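Local structure of SLH domain-containing protein (Pseudoflavonifractor capillosus, 4OJU) at residues I101-L106 against I117-S122; T56-K61 against V71-S76; F16-W19 against T23-L26; A39-S44 against K61-T66; E6-V9 against Y14-E17. The protein is of unknown function but, as a BspA-type leucine-rich repeat protein whose full-length chain also carries SLH domains, probably binds other proteins. All blocks are in the same frame, centred on the assembly; numbering follows the deposited sequence.

Contact 1: residues I101-L106 against I117-S122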
# COMPACT_ATOMS: atom_id res chain seq x y z
N ILE A 101 -22.13 6.53 8.50
CA ILE A 101 -21.30 6.78 9.68
C ILE A 101 -20.01 5.96 9.62
O ILE A 101 -18.95 6.46 10.01
CB ILE A 101 -22.09 6.46 10.99
CG1 ILE A 101 -23.46 7.20 11.07
CG2 ILE A 101 -21.24 6.71 12.25
CD1 ILE A 101 -23.41 8.78 11.13
N TYR A 102 -20.11 4.68 9.22
CA TYR A 102 -19.00 3.74 9.24
C TYR A 102 -18.70 3.10 7.91
O TYR A 102 -19.60 2.65 7.22
CB TYR A 102 -19.31 2.60 10.22
CG TYR A 102 -19.60 3.06 11.62
CD1 TYR A 102 -18.59 3.58 12.42
CD2 TYR A 102 -20.89 2.97 12.15
CE1 TYR A 102 -18.86 4.02 13.72
CE2 TYR A 102 -21.16 3.37 13.46
CZ TYR A 102 -20.15 3.92 14.23
OH TYR A 102 -20.42 4.36 15.51
N ILE A 103 -17.42 3.00 7.59
CA ILE A 103 -16.92 2.27 6.43
C ILE A 103 -16.00 1.22 7.00
O ILE A 103 -14.95 1.56 7.55
CB ILE A 103 -16.26 3.13 5.33
CG1 ILE A 103 -17.19 4.32 4.93
CG2 ILE A 103 -15.95 2.21 4.11
CD1 ILE A 103 -16.60 5.33 3.84
N ASN A 104 -16.45 -0.05 6.97
CA ASN A 104 -15.72 -1.15 7.58
C ASN A 104 -14.53 -1.57 6.77
O ASN A 104 -14.35 -1.15 5.63
CB ASN A 104 -16.62 -2.35 7.86
CG ASN A 104 -17.43 -2.13 9.11
OD1 ASN A 104 -16.97 -2.39 10.22
ND2 ASN A 104 -18.58 -1.56 8.97
N GLU A 105 -13.71 -2.41 7.38
CA GLU A 105 -12.45 -2.83 6.84
C GLU A 105 -12.57 -3.36 5.40
O GLU A 105 -13.45 -4.17 5.09
CB GLU A 105 -11.79 -3.85 7.78
CG GLU A 105 -11.64 -5.28 7.31
CD GLU A 105 -11.04 -6.22 8.33
OE1 GLU A 105 -10.39 -5.75 9.29
OE2 GLU A 105 -11.24 -7.45 8.18
N LEU A 106 -11.68 -2.87 4.54
CA LEU A 106 -11.52 -3.34 3.17
C LEU A 106 -12.81 -3.24 2.33
O LEU A 106 -12.95 -3.97 1.34
CB LEU A 106 -11.02 -4.80 3.21
CG LEU A 106 -9.74 -5.09 4.00
CD1 LEU A 106 -9.51 -6.60 4.13
CD2 LEU A 106 -8.57 -4.45 3.31
N ILE A 117 -12.78 9.01 -4.35
CA ILE A 117 -13.98 8.79 -3.57
C ILE A 117 -14.25 10.07 -2.77
O ILE A 117 -13.31 10.78 -2.37
CB ILE A 117 -13.90 7.50 -2.70
CG1 ILE A 117 -15.32 7.04 -2.27
CG2 ILE A 117 -12.92 7.65 -1.51
CD1 ILE A 117 -15.48 5.60 -1.81
N THR A 118 -15.53 10.38 -2.59
CA THR A 118 -15.96 11.52 -1.79
C THR A 118 -16.59 10.98 -0.53
O THR A 118 -17.55 10.23 -0.60
CB THR A 118 -16.88 12.44 -2.58
OG1 THR A 118 -16.12 12.95 -3.67
CG2 THR A 118 -17.38 13.62 -1.74
N ILE A 119 -16.07 11.39 0.62
CA ILE A 119 -16.56 10.94 1.91
C ILE A 119 -17.55 11.95 2.45
O ILE A 119 -17.21 13.12 2.64
CB ILE A 119 -15.36 10.72 2.89
CG1 ILE A 119 -14.29 9.75 2.34
CG2 ILE A 119 -15.81 10.30 4.29
CD1 ILE A 119 -14.73 8.29 1.96
N PRO A 120 -18.78 11.50 2.77
CA PRO A 120 -19.77 12.41 3.36
C PRO A 120 -19.33 12.97 4.71
O PRO A 120 -18.56 12.32 5.44
CB PRO A 120 -20.99 11.50 3.54
CG PRO A 120 -20.80 10.42 2.55
CD PRO A 120 -19.35 10.15 2.58
N ALA A 121 -19.86 14.15 5.06
CA ALA A 121 -19.55 14.83 6.33
C ALA A 121 -19.99 13.97 7.56
O ALA A 121 -19.39 14.09 8.63
CB ALA A 121 -20.23 16.20 6.38
N SER A 122 -20.98 13.09 7.39
CA SER A 122 -21.51 12.25 8.46
C SER A 122 -20.55 11.09 8.86
O SER A 122 -20.68 10.53 9.94
CB SER A 122 -22.87 11.69 8.06
OG SER A 122 -22.74 10.93 6.86

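Contact 2: residues T56-K61 against V71-S76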
# COMPACT_ATOMS: atom_id res chain seq x y z
N THR A 56 -30.31 -0.08 5.94
CA THR A 56 -29.36 0.66 6.76
C THR A 56 -27.93 0.13 6.68
O THR A 56 -26.99 0.80 7.16
CB THR A 56 -29.84 0.66 8.22
OG1 THR A 56 -29.83 -0.68 8.69
CG2 THR A 56 -31.25 1.28 8.39
N VAL A 57 -27.74 -1.06 6.14
CA VAL A 57 -26.41 -1.68 6.07
C VAL A 57 -26.19 -2.34 4.72
O VAL A 57 -27.09 -3.03 4.20
CB VAL A 57 -26.20 -2.74 7.22
CG1 VAL A 57 -24.83 -3.45 7.14
CG2 VAL A 57 -26.39 -2.14 8.60
N ILE A 58 -24.97 -2.19 4.16
CA ILE A 58 -24.50 -2.96 3.03
C ILE A 58 -23.70 -4.08 3.67
O ILE A 58 -22.68 -3.81 4.31
CB ILE A 58 -23.70 -2.16 1.96
CG1 ILE A 58 -24.44 -0.88 1.48
CG2 ILE A 58 -23.32 -3.09 0.78
CD1 ILE A 58 -25.94 -1.08 0.99
N GLY A 59 -24.20 -5.30 3.58
CA GLY A 59 -23.59 -6.44 4.25
C GLY A 59 -22.19 -6.80 3.78
O GLY A 59 -21.76 -6.42 2.68
N GLU A 60 -21.50 -7.55 4.62
CA GLU A 60 -20.16 -8.07 4.36
C GLU A 60 -20.14 -8.81 3.01
O GLU A 60 -21.02 -9.64 2.75
CB GLU A 60 -19.76 -9.01 5.51
CG GLU A 60 -18.40 -9.69 5.32
CD GLU A 60 -17.91 -10.51 6.50
OE1 GLU A 60 -18.73 -10.81 7.40
OE2 GLU A 60 -16.72 -10.88 6.52
N LYS A 61 -19.18 -8.46 2.12
CA LYS A 61 -19.00 -9.08 0.80
C LYS A 61 -20.25 -9.05 -0.09
O LYS A 61 -20.29 -9.82 -1.05
CB LYS A 61 -18.56 -10.57 0.96
CG LYS A 61 -17.20 -10.77 1.61
CD LYS A 61 -16.96 -12.24 1.92
CE LYS A 61 -15.51 -12.49 2.29
NZ LYS A 61 -15.19 -13.92 2.50
N VAL A 71 -22.06 2.75 -8.31
CA VAL A 71 -22.99 2.45 -7.23
C VAL A 71 -23.44 3.72 -6.53
O VAL A 71 -22.64 4.61 -6.26
CB VAL A 71 -22.41 1.41 -6.21
CG1 VAL A 71 -21.15 1.91 -5.51
CG2 VAL A 71 -23.47 0.97 -5.18
N THR A 72 -24.75 3.77 -6.20
CA THR A 72 -25.32 4.79 -5.33
C THR A 72 -25.70 4.06 -4.05
O THR A 72 -26.50 3.13 -4.09
CB THR A 72 -26.49 5.53 -5.95
OG1 THR A 72 -26.01 6.28 -7.05
CG2 THR A 72 -27.14 6.49 -4.96
N VAL A 73 -25.09 4.45 -2.94
CA VAL A 73 -25.39 3.95 -1.61
C VAL A 73 -26.40 4.97 -1.05
O VAL A 73 -26.04 6.14 -0.91
CB VAL A 73 -24.11 3.79 -0.76
CG1 VAL A 73 -24.45 3.29 0.64
CG2 VAL A 73 -23.12 2.86 -1.45
N PRO A 74 -27.68 4.61 -0.86
CA PRO A 74 -28.70 5.62 -0.50
C PRO A 74 -28.53 6.16 0.91
O PRO A 74 -27.87 5.52 1.73
CB PRO A 74 -30.01 4.86 -0.67
CG PRO A 74 -29.64 3.45 -0.36
CD PRO A 74 -28.29 3.27 -1.01
N ASP A 75 -29.17 7.35 1.18
CA ASP A 75 -29.11 8.09 2.44
C ASP A 75 -29.66 7.30 3.64
O ASP A 75 -29.55 7.75 4.79
CB ASP A 75 -29.83 9.45 2.31
CG ASP A 75 -31.31 9.41 1.95
OD1 ASP A 75 -31.96 8.37 2.19
OD2 ASP A 75 -31.82 10.44 1.44
N SER A 76 -30.23 6.12 3.40
CA SER A 76 -30.74 5.28 4.48
C SER A 76 -29.57 4.47 5.14
O SER A 76 -29.69 4.01 6.28
CB SER A 76 -31.79 4.32 3.94
OG SER A 76 -31.20 3.53 2.92

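Contact 3: residues F16-W19 against T23-L26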
# COMPACT_ATOMS: atom_id res chain seq x y z
N PHE A 16 -32.15 -8.93 0.47
CA PHE A 16 -32.16 -8.21 1.74
C PHE A 16 -32.58 -9.09 2.86
O PHE A 16 -33.51 -9.91 2.70
CB PHE A 16 -33.13 -7.02 1.70
CG PHE A 16 -32.84 -5.98 0.68
CD1 PHE A 16 -31.96 -4.93 0.96
CD2 PHE A 16 -33.44 -6.03 -0.57
CE1 PHE A 16 -31.68 -3.96 -0.01
CE2 PHE A 16 -33.18 -5.06 -1.52
CZ PHE A 16 -32.29 -4.03 -1.24
N GLU A 17 -31.97 -8.88 4.04
CA GLU A 17 -32.43 -9.52 5.25
C GLU A 17 -33.05 -8.44 6.09
O GLU A 17 -32.42 -7.39 6.31
CB GLU A 17 -31.31 -10.25 5.99
CG GLU A 17 -30.98 -11.58 5.35
CD GLU A 17 -29.83 -12.33 5.98
OE1 GLU A 17 -29.07 -11.72 6.76
OE2 GLU A 17 -29.67 -13.53 5.67
N ILE A 18 -34.31 -8.63 6.47
CA ILE A 18 -35.04 -7.69 7.33
C ILE A 18 -34.93 -8.25 8.73
O ILE A 18 -35.33 -9.39 8.96
CB ILE A 18 -36.52 -7.51 6.85
CG1 ILE A 18 -36.55 -6.86 5.45
CG2 ILE A 18 -37.33 -6.70 7.87
CD1 ILE A 18 -37.89 -7.07 4.73
N TRP A 19 -34.41 -7.44 9.66
CA TRP A 19 -34.17 -7.79 11.06
C TRP A 19 -35.35 -7.42 11.94
O TRP A 19 -36.10 -6.52 11.59
CB TRP A 19 -32.92 -7.03 11.54
CG TRP A 19 -31.72 -7.34 10.71
CD1 TRP A 19 -31.25 -6.64 9.64
CD2 TRP A 19 -30.85 -8.46 10.88
NE1 TRP A 19 -30.15 -7.28 9.11
CE2 TRP A 19 -29.89 -8.40 9.85
CE3 TRP A 19 -30.79 -9.50 11.81
CZ2 TRP A 19 -28.86 -9.34 9.74
CZ3 TRP A 19 -29.74 -10.42 11.71
CH2 TRP A 19 -28.80 -10.34 10.68
N THR A 23 -34.90 -2.91 10.59
CA THR A 23 -33.99 -2.42 9.55
C THR A 23 -33.66 -3.55 8.58
O THR A 23 -33.86 -4.72 8.90
CB THR A 23 -32.69 -1.84 10.16
OG1 THR A 23 -31.91 -2.90 10.70
CG2 THR A 23 -32.96 -0.76 11.22
N ALA A 24 -33.15 -3.20 7.41
CA ALA A 24 -32.78 -4.18 6.42
C ALA A 24 -31.31 -4.08 6.06
O ALA A 24 -30.74 -2.98 6.02
CB ALA A 24 -33.64 -4.01 5.18
N THR A 25 -30.69 -5.23 5.81
CA THR A 25 -29.31 -5.30 5.35
C THR A 25 -29.31 -5.84 3.95
O THR A 25 -29.97 -6.86 3.69
CB THR A 25 -28.47 -6.23 6.29
OG1 THR A 25 -28.42 -5.64 7.58
CG2 THR A 25 -27.03 -6.48 5.77
N LEU A 26 -28.56 -5.18 3.04
CA LEU A 26 -28.36 -5.66 1.67
C LEU A 26 -27.30 -6.75 1.79
O LEU A 26 -26.13 -6.44 2.06
CB LEU A 26 -27.93 -4.52 0.73
CG LEU A 26 -28.00 -4.80 -0.79
CD1 LEU A 26 -27.99 -3.52 -1.57
CD2 LEU A 26 -26.82 -5.66 -1.28

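Contact 4: residues A39-S44 against K61-T66. With EDO (1,2-ethanediol), chain E; EDO (1,2-ethanediol), chain G.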
# COMPACT_ATOMS: atom_id res chain seq x y z
N ALA A 39 -25.34 -0.01 -9.94
CA ALA A 39 -26.14 -0.48 -8.81
C ALA A 39 -26.77 0.69 -8.09
O ALA A 39 -26.11 1.36 -7.29
CB ALA A 39 -25.29 -1.31 -7.86
N ASP A 40 -28.05 0.98 -8.40
CA ASP A 40 -28.79 2.06 -7.74
C ASP A 40 -29.51 1.38 -6.59
O ASP A 40 -30.58 0.83 -6.78
CB ASP A 40 -29.74 2.76 -8.74
CG ASP A 40 -30.36 4.06 -8.25
OD1 ASP A 40 -29.90 4.61 -7.22
OD2 ASP A 40 -31.31 4.54 -8.91
N ILE A 41 -28.85 1.29 -5.43
CA ILE A 41 -29.36 0.54 -4.28
C ILE A 41 -30.62 1.19 -3.71
O ILE A 41 -30.58 2.38 -3.40
CB ILE A 41 -28.26 0.37 -3.19
CG1 ILE A 41 -27.03 -0.41 -3.72
CG2 ILE A 41 -28.84 -0.27 -1.92
CD1 ILE A 41 -25.76 -0.36 -2.78
N PRO A 42 -31.73 0.43 -3.54
CA PRO A 42 -32.95 1.05 -2.97
C PRO A 42 -32.74 1.45 -1.51
O PRO A 42 -32.01 0.78 -0.77
CB PRO A 42 -34.02 -0.02 -3.12
CG PRO A 42 -33.31 -1.28 -3.39
CD PRO A 42 -31.93 -0.99 -3.87
N ALA A 43 -33.37 2.56 -1.11
CA ALA A 43 -33.31 3.08 0.27
C ALA A 43 -34.22 2.28 1.21
O ALA A 43 -34.08 2.37 2.42
CB ALA A 43 -33.72 4.55 0.28
N SER A 44 -35.18 1.56 0.64
CA SER A 44 -36.10 0.76 1.45
C SER A 44 -36.49 -0.53 0.72
O SER A 44 -36.31 -0.65 -0.49
CB SER A 44 -37.34 1.56 1.83
OG SER A 44 -38.16 1.80 0.71
N LYS A 61 -19.18 -8.46 2.12
CA LYS A 61 -19.00 -9.08 0.80
C LYS A 61 -20.25 -9.05 -0.09
O LYS A 61 -20.29 -9.82 -1.05
CB LYS A 61 -18.56 -10.57 0.96
CG LYS A 61 -17.20 -10.77 1.61
CD LYS A 61 -16.96 -12.24 1.92
CE LYS A 61 -15.51 -12.49 2.29
NZ LYS A 61 -15.19 -13.92 2.50
N ALA A 62 -21.23 -8.14 0.14
CA ALA A 62 -22.47 -8.14 -0.65
C ALA A 62 -22.23 -8.03 -2.16
O ALA A 62 -22.90 -8.70 -2.94
CB ALA A 62 -23.40 -7.00 -0.19
N PHE A 63 -21.25 -7.19 -2.58
CA PHE A 63 -20.92 -6.95 -3.99
C PHE A 63 -19.56 -7.49 -4.36
O PHE A 63 -19.03 -7.10 -5.40
CB PHE A 63 -20.93 -5.45 -4.29
CG PHE A 63 -22.29 -4.80 -4.31
CD1 PHE A 63 -22.90 -4.41 -3.12
CD2 PHE A 63 -22.93 -4.53 -5.51
CE1 PHE A 63 -24.14 -3.77 -3.14
CE2 PHE A 63 -24.16 -3.89 -5.52
CZ PHE A 63 -24.77 -3.53 -4.35
N GLU A 64 -18.99 -8.37 -3.55
CA GLU A 64 -17.65 -8.91 -3.77
C GLU A 64 -17.48 -9.50 -5.16
O GLU A 64 -18.30 -10.33 -5.56
CB GLU A 64 -17.35 -10.01 -2.73
CG GLU A 64 -15.92 -10.52 -2.75
CD GLU A 64 -15.67 -11.85 -2.06
OE1 GLU A 64 -16.66 -12.58 -1.79
OE2 GLU A 64 -14.48 -12.23 -1.94
N GLU A 65 -16.41 -9.10 -5.87
CA GLU A 65 -16.05 -9.61 -7.19
C GLU A 65 -17.20 -9.49 -8.21
O GLU A 65 -17.37 -10.40 -9.03
CB GLU A 65 -15.59 -11.09 -7.11
CG GLU A 65 -14.28 -11.32 -6.37
CD GLU A 65 -14.13 -12.63 -5.62
OE1 GLU A 65 -14.93 -13.57 -5.88
OE2 GLU A 65 -13.21 -12.74 -4.78
N THR A 66 -17.99 -8.41 -8.16
CA THR A 66 -19.09 -8.24 -9.14
C THR A 66 -18.61 -7.31 -10.26
O THR A 66 -17.53 -6.72 -10.15
CB THR A 66 -20.41 -7.79 -8.51
OG1 THR A 66 -20.20 -6.55 -7.85
CG2 THR A 66 -20.99 -8.83 -7.55
C1 EDO E . -34.26 4.29 -6.02
O1 EDO E . -32.92 4.52 -5.63
C2 EDO E . -34.36 2.99 -6.83
O2 EDO E . -33.59 2.00 -6.20
C1 EDO G . -40.02 0.29 -1.59
O1 EDO G . -39.57 -0.45 -0.46
C2 EDO G . -39.95 -0.60 -2.84
O2 EDO G . -40.75 -1.75 -2.63

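Contact 5: residues E6-V9 against Y14-E17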
# COMPACT_ATOMS: atom_id res chain seq x y z
N GLU A 6 -35.95 -11.53 10.42
CA GLU A 6 -37.40 -11.76 10.37
C GLU A 6 -37.77 -12.35 9.03
O GLU A 6 -38.52 -13.31 8.99
CB GLU A 6 -38.18 -10.47 10.62
CG GLU A 6 -39.69 -10.70 10.65
CD GLU A 6 -40.52 -9.45 10.87
OE1 GLU A 6 -40.11 -8.37 10.39
OE2 GLU A 6 -41.60 -9.56 11.49
N SER A 7 -37.28 -11.76 7.92
CA SER A 7 -37.57 -12.29 6.58
C SER A 7 -36.48 -11.91 5.58
O SER A 7 -35.68 -11.00 5.82
CB SER A 7 -38.95 -11.85 6.08
OG SER A 7 -39.08 -10.44 5.96
N THR A 8 -36.43 -12.64 4.48
CA THR A 8 -35.48 -12.42 3.39
C THR A 8 -36.29 -12.02 2.18
O THR A 8 -37.29 -12.68 1.84
CB THR A 8 -34.63 -13.67 3.16
OG1 THR A 8 -34.02 -14.02 4.41
CG2 THR A 8 -33.55 -13.45 2.11
N VAL A 9 -35.90 -10.91 1.54
CA VAL A 9 -36.62 -10.38 0.39
C VAL A 9 -35.67 -10.22 -0.78
O VAL A 9 -34.55 -9.72 -0.62
CB VAL A 9 -37.35 -9.05 0.75
CG1 VAL A 9 -38.08 -8.47 -0.47
CG2 VAL A 9 -38.36 -9.25 1.88
N TYR A 14 -30.98 -7.71 -5.92
CA TYR A 14 -30.67 -7.52 -4.50
C TYR A 14 -31.36 -8.49 -3.57
O TYR A 14 -32.58 -8.69 -3.66
CB TYR A 14 -31.10 -6.10 -4.08
CG TYR A 14 -30.50 -5.00 -4.90
CD1 TYR A 14 -29.15 -4.67 -4.78
CD2 TYR A 14 -31.27 -4.29 -5.82
CE1 TYR A 14 -28.59 -3.65 -5.54
CE2 TYR A 14 -30.71 -3.28 -6.60
CZ TYR A 14 -29.37 -2.96 -6.44
OH TYR A 14 -28.80 -1.98 -7.20
N THR A 15 -30.58 -9.04 -2.63
CA THR A 15 -31.13 -9.86 -1.54
C THR A 15 -31.05 -9.02 -0.28
O THR A 15 -29.99 -8.49 0.01
CB THR A 15 -30.39 -11.19 -1.34
OG1 THR A 15 -30.26 -11.87 -2.58
CG2 THR A 15 -31.07 -12.08 -0.29
N PHE A 16 -32.15 -8.93 0.47
CA PHE A 16 -32.16 -8.21 1.74
C PHE A 16 -32.58 -9.09 2.86
O PHE A 16 -33.51 -9.91 2.70
CB PHE A 16 -33.13 -7.02 1.70
CG PHE A 16 -32.84 -5.98 0.68
CD1 PHE A 16 -31.96 -4.93 0.96
CD2 PHE A 16 -33.44 -6.03 -0.57
CE1 PHE A 16 -31.68 -3.96 -0.01
CE2 PHE A 16 -33.18 -5.06 -1.52
CZ PHE A 16 -32.29 -4.03 -1.24
N GLU A 17 -31.97 -8.88 4.04
CA GLU A 17 -32.43 -9.52 5.25
C GLU A 17 -33.05 -8.44 6.09
O GLU A 17 -32.42 -7.39 6.31
CB GLU A 17 -31.31 -10.25 5.99
CG GLU A 17 -30.98 -11.58 5.35
CD GLU A 17 -29.83 -12.33 5.98
OE1 GLU A 17 -29.07 -11.72 6.76
OE2 GLU A 17 -29.67 -13.53 5.67
O HOH W 1 -31.46 -14.94 4.63

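Contact 1: residues I101-L106 against I117-S122
With its CG1 branch beside the backbone N (chi1 -51°) and CD1 extended beyond it (chi2 178°), Ile103 sends its terminal methyl across to Ile119. The latter side chain is bent at its second torsion (chi2 -59°), and the two cross obliquely, meeting methyl to methyl with Ile103 CD1 4.0 Å from Ile119 CD1. The backbones lie well apart here, CA of Ile103 being 9.8 Å from CA of Ile119. They close in at Ile101 and Ser122, where Ile101 CD1 lies 3.5 Å from the carbonyl oxygen Ser122 O. The other branch of Ile101 covers one face of the Tyr102 ring, CG2 sitting over the ring centre.

No hydrogen bond spans the two segments, and the polar end of Ser122 is held by its neighbours: OG bonds Leu100 O and Asn99 N, while its backbone N bonds a carboxylate oxygen of Glu98. Ile119 also packs on Met126, Val139 and Met141, and on Met141 of the third subunit. Strand 102-103 and strand 116-119 belong to different sheets, so this isoleucine pair joins the two walls of the coil; such regularly placed aliphatic residues filling the interior are the hallmark of the leucine-rich repeat solenoid.

Contact 2: residues T56-K61 against V71-S76
From Thr56 to Ile58 and from Val73 to Ser76 the chain runs in nearly opposed directions, 156° apart, yet the two segments share no hydrogen bond. They are nearest at Thr56 and Ser76, and diverge until the CA atoms of Ile58 and Val73 are 8.4 Å apart. At the narrow end the Thr56 CA-H points at the Ser76 carbonyl, with CA 3.4 Å from O and a fairly straight angle of 159° at the hydrogen. The methyl of Thr56 flanks the same carbonyl, CG2 lying 3.8 Å from Ser76 O.

At the wider end, aliphatic side chains bridge the gap. Both Ile58 and Val73 point across the contact, and Ile58 CG1 comes within 4.3 Å of Val73 CG1. Ile58 is bent at both of its side-chain torsions, which places a methylene, not the terminal methyl, closest to the valine. Ser76 OG bonds chiefly to Val55 O, with Ala43 O also within its reach, and Thr56 and Ile58 form their backbone bonds with flanking strands, among them Ala24 and Ser79. Strand 52-58 thus forms one wall and strand 70-72 the other, with a branched aliphatic pair inside, as expected for one coil of a BspA-type leucine-rich repeat.

Contact 3: residues F16-W19 against T23-L26
Three backbone hydrogen bonds join Phe16-Trp19 to Thr23-Leu26 as antiparallel strands. Glu17 and Thr25 form the hydrogen-bonded pair, with Glu17 N 2.9 Å from Thr25 O and Thr25 N 2.8 Å from Glu17 O. Beyond them Trp19 N donates to Thr23 O at 2.9 Å, almost straight at 175°. The non-hydrogen-bonded pairs, Phe16 with Leu26 and Ile18 with Ala24, alternate with these, and CA-H groups add weaker support: Phe16 CA lies 3.2 Å from Thr25 O, and Ala24 CA makes a like approach to Glu17 O.

One side-chain hydrogen bond reinforces the ladder. Trp19 NE1 gives its hydrogen to Thr25 OG1 at 2.8 Å, with the oxygen 21° out of the indole plane. With CG beside the backbone N (chi1 -58°) the indole leans across the hairpin, its NE1 edge turned to Thr25, while Glu17 CB lies over one face toward the rim. A leucine in its place would probably leave Thr25 OG1 without this donor and thin the cover over Glu17 CB.

Apolar contacts occupy the sheet face carrying Phe16, Ile18, Ala24 and Leu26. The Phe16 ring slants past Leu26, CE1 3.9 Å from Leu26 CG, while Ile18 CG1 and Ala24 CB meet at 4.1 Å.

This face packs against Val45 of strand 44-46 and Pro42, with Leu26 reaching Ile41 and Ala62. In the sheet, strand 14-19 lies between strands 5-11 and 24-29, and strand 24-29 in turn pairs in parallel with strand 52-58.

Contact 4: residues A39-S44 against K61-T66
A single aromatic ring, that of Phe63, makes every direct contact between Ala39-Ser44 and Lys61-Thr66, whose backbones stay far apart. It projects into the core of the leucine-rich repeat solenoid, from the loop between strands 52-58 and 70-72 toward the wall that holds strand 38-40. With chi1 at -71° CG lies beside the backbone N, and the far end of the ring reaches two aliphatic side chains. Ala39 CB sits 3.7 Å from Phe63 CE2, and Ile41 CD1 comes from the opposing direction to within 3.7 Å of Phe63 CZ and 3.8 Å of CE1. Both approaches are oblique to the ring. Further aromatic packing holds it, since Phe85 and Tyr29 both stack with Phe63. An alanine here would probably leave a gap beside Ala39 and Ile41 and deprive both of those rings of their stacking partner.

The loop that presents Phe63 folds through a type I turn from Lys61 to Glu64, with Glu64 N 3.2 Å from Lys61 O, and then a type II turn from Phe63 to Thr66. Its outer side meets the second subunit: Glu64 forms a salt bridge with Lys61 of that subunit, and so does Glu65, less certainly since its side chain has two conformers.

At the other end of the contact, two molecules of 1,2-ethanediol, probably from the crystallisation liquor, lie against Ala39-Ser44. One makes weak bonds to Asp40. The other donates from O1 to Ser44 OG at 2.9 Å, a hydroxyl that also bonds Glu52 OE1.

Contact 5: residues E6-V9 against Y14-E17
An antiparallel beta hairpin with a classic bulge joins Glu6-Val9 to Tyr14-Glu17. Val9 and Phe16 make up its hydrogen-bonded pair: Val9 N lies 2.8 Å from Phe16 O, and Phe16 N lies 2.8 Å from Val9 O. Val9 O also sits at the edge of the Phe16 ring, near its plane. Phe16 O has a second, weaker visitor in the CA-H of Thr8, with Thr8 CA 3.3 Å away.

Thr8 and Glu17 form the neighbouring non-hydrogen-bonded pair, their side chains lying side by side and pointing the same way. In Thr8, OG1 stands beside the backbone N (chi1 -54°), which turns the hydroxyl toward the glutamate side and sends the methyl to Thr15. A water joins the polar ends, 2.7 Å from Thr8 OG1 and an unusually short 2.5 Å from Glu17 OE2. Diagonally across the strands, Thr8 CG2 and Thr15 CG2 touch at 3.7 Å, while the Thr15 hydroxyl bonds Gln10 OE1.

Tyr14 is buried, packing on Ile41, Pro42 and Leu26, and its ring meets that of Tyr29. At the other end Glu6 and Ser7 both face Ile18 and form backbone bonds with it. Two residues set opposite one in this way define the classic bulge, here within the N-terminal hairpin at the edge of the solenoid's sheet.

How the contacts relate
Along the chain the order is contact 5, contact 3, then contacts 4 and 2, whose segments alternate and share Lys61, and finally contact 1. Contacts 5 and 3, with centres 5 Å apart, share strand 14-19 and build the antiparallel N-terminal part of the mixed sheet. Strand 24-29 of contact 3 pairs in parallel with strand 52-58 of contact 2, carrying the sheet into the repeats. Contacts 2 and 4, centres 7 Å apart, also meet through neighbouring strands 70-72 and 38-40 of the second wall. Contact 1 lies 11 Å from contact 2 and 24 Å from contact 5, centre to centre, further along the solenoid, where the same pairing of sheet and opposite wall recurs.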